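Local coordinates for protein BH2851 (Bacillus halodurans, PDB 2GFG) that is a putative adenylate cyclase of the CYTH family, of unknown function, and probably acts on a phosphate-containing substrate inside its antiparallel barrel, at residues A[146-151]-A[183-188]. Residues are numbered along the deposited sequence; the frame is centred on the assembly and turned at random.
Sequences IEDYEI and IQRFFS. With EDO (1,2-ethanediol), chain H.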
# COMPACT_ATOMS: atom_id res chain seq x y z
N ILE A 146 16.98 -2.96 -3.66
CA ILE A 146 17.14 -2.17 -2.41
C ILE A 146 16.05 -2.51 -1.38
O ILE A 146 15.20 -3.37 -1.62
CB ILE A 146 17.15 -0.61 -2.71
CG1 ILE A 146 15.74 -0.10 -3.10
CG2 ILE A 146 18.16 -0.28 -3.80
CD1 ILE A 146 15.67 1.42 -3.32
N GLU A 147 16.09 -1.82 -0.23
CA GLU A 147 15.04 -1.96 0.79
C GLU A 147 14.89 -0.70 1.64
O GLU A 147 15.74 0.18 1.61
CB GLU A 147 15.32 -3.17 1.69
CG GLU A 147 16.54 -3.04 2.59
CD GLU A 147 16.75 -4.27 3.47
OE1 GLU A 147 16.30 -5.38 3.08
OE2 GLU A 147 17.37 -4.14 4.54
N ASP A 148 13.79 -0.62 2.37
CA ASP A 148 13.55 0.50 3.29
C ASP A 148 12.56 0.14 4.40
O ASP A 148 11.98 -0.95 4.41
CB ASP A 148 13.10 1.77 2.53
CG ASP A 148 11.77 1.59 1.76
OD1 ASP A 148 10.86 0.86 2.25
OD2 ASP A 148 11.60 2.26 0.71
N TYR A 149 12.41 1.06 5.36
CA TYR A 149 11.58 0.85 6.54
C TYR A 149 10.63 2.00 6.70
O TYR A 149 10.98 3.15 6.41
CB TYR A 149 12.47 0.72 7.78
CG TYR A 149 13.53 -0.35 7.66
CD1 TYR A 149 14.77 -0.07 7.07
CD2 TYR A 149 13.28 -1.65 8.09
CE1 TYR A 149 15.75 -1.06 6.93
CE2 TYR A 149 14.25 -2.65 7.96
CZ TYR A 149 15.47 -2.36 7.37
OH TYR A 149 16.41 -3.34 7.23
N GLU A 150 9.42 1.71 7.16
CA GLU A 150 8.36 2.71 7.22
C GLU A 150 7.36 2.42 8.34
O GLU A 150 6.95 1.28 8.54
CB GLU A 150 7.62 2.77 5.88
CG GLU A 150 6.80 4.04 5.66
CD GLU A 150 5.92 3.97 4.41
OE1 GLU A 150 5.95 2.94 3.70
OE2 GLU A 150 5.20 4.94 4.15
N ILE A 151 6.97 3.48 9.05
CA ILE A 151 5.87 3.41 10.01
C ILE A 151 4.70 4.18 9.43
O ILE A 151 4.90 5.18 8.72
CB ILE A 151 6.29 4.00 11.41
CG1 ILE A 151 5.26 3.63 12.47
CG2 ILE A 151 6.49 5.55 11.35
CD1 ILE A 151 5.68 4.02 13.89
N ILE A 183 4.36 2.27 -3.91
CA ILE A 183 4.28 2.16 -5.37
C ILE A 183 5.01 3.32 -6.08
O ILE A 183 5.60 3.13 -7.14
CB ILE A 183 2.79 2.05 -5.85
CG1 ILE A 183 2.72 1.70 -7.32
CG2 ILE A 183 2.00 3.36 -5.55
CD1 ILE A 183 1.34 1.30 -7.78
N GLN A 184 4.97 4.50 -5.47
CA GLN A 184 5.67 5.68 -6.02
C GLN A 184 7.17 5.58 -5.74
O GLN A 184 7.99 5.89 -6.62
CB GLN A 184 5.10 6.97 -5.43
CG GLN A 184 3.60 7.16 -5.68
CD GLN A 184 3.28 7.55 -7.09
N ARG A 185 7.53 5.11 -4.53
CA ARG A 185 8.94 4.81 -4.20
C ARG A 185 9.47 3.70 -5.11
O ARG A 185 10.66 3.67 -5.42
CB ARG A 185 9.10 4.40 -2.73
CG ARG A 185 8.74 5.49 -1.72
CD ARG A 185 9.38 5.26 -0.36
NE ARG A 185 9.18 3.90 0.17
CZ ARG A 185 8.12 3.49 0.90
NH1 ARG A 185 7.08 4.30 1.12
NH2 ARG A 185 8.08 2.25 1.36
N PHE A 186 8.58 2.79 -5.52
CA PHE A 186 8.94 1.72 -6.45
C PHE A 186 9.35 2.26 -7.82
O PHE A 186 10.48 2.06 -8.24
CB PHE A 186 7.79 0.69 -6.63
CG PHE A 186 8.11 -0.41 -7.60
CD1 PHE A 186 7.87 -0.25 -8.97
CD2 PHE A 186 8.73 -1.58 -7.16
CE1 PHE A 186 8.24 -1.24 -9.87
CE2 PHE A 186 9.09 -2.58 -8.06
CZ PHE A 186 8.84 -2.41 -9.42
N PHE A 187 8.41 2.92 -8.53
CA PHE A 187 8.70 3.36 -9.93
C PHE A 187 9.50 4.69 -10.05
O PHE A 187 10.05 4.97 -11.12
CB PHE A 187 7.43 3.33 -10.87
CG PHE A 187 6.21 4.04 -10.32
CD1 PHE A 187 6.24 5.42 -10.06
CD2 PHE A 187 4.98 3.37 -10.28
CE1 PHE A 187 5.06 6.09 -9.65
CE2 PHE A 187 3.80 4.04 -9.87
CZ PHE A 187 3.85 5.39 -9.55
N SER A 188 9.63 5.45 -8.96
CA SER A 188 10.61 6.56 -8.93
C SER A 188 12.04 5.97 -8.92
O SER A 188 12.96 6.55 -9.50
CB SER A 188 10.39 7.49 -7.72
OG SER A 188 10.68 6.84 -6.49
C1 EDO H . 2.39 3.27 1.88
O1 EDO H . 3.46 4.20 1.71
C2 EDO H . 1.47 3.27 0.66
O2 EDO H . 1.42 1.98 0.02
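Arg185 reaches from helix 182-190 to two acids of strand 146-155, and the contact is a salt-bridge network of three charged side chains. Asp148 is gripped side-on by two nitrogens. Arg185 NE donates to Asp148 OD2 at 3.0 Å, and Arg185 NH2 donates to Asp148 OD1 at 3.2 Å. The fit is not flat: the carboxylate and guanidinium planes lie 59° apart. OD1 is met on its syn side but tilted out of the carboxylate plane, whereas NE approaches OD2 from above that plane. Tyr143 OH gives OD2 a second bond.

Glu150 pairs with the far end of the same guanidinium. Its OE1 takes two weak bonds, from Arg185 NH1 at 3.1 Å and from Arg185 NH2 at 3.2 Å. The two planes are perpendicular here, and OE1 alone serves both terminal nitrogens. The glutamate chain is extended, with CG anti to the backbone N (chi1 -162°), which carries the carboxylate well off the strand. Arg185 bends at chi3 (-50°), and its NH2 is shared by the two acids.

Asp148 and Glu150 are two residues apart on one strand of the eight-stranded antiparallel barrel, the closed tunnel of the CYTH fold. Both start out toward the C-terminal helix. In CYTH relatives, charged residues in the tunnel bind the triphosphate and its metals. An unidentified bound molecule lies about 6 Å from the Glu150 side chain.

Further partners lie around the site. Lys182 forms a salt bridge with Glu150 OE1, and Glu152 brings a like charge near that oxygen. Arg185 NH1 also bonds to the backbone O of Glu180.

A 1,2-ethanediol molecule, probably from the crystallisation liquor, donates from O1 to Glu150 OE2 at 3.1 Å.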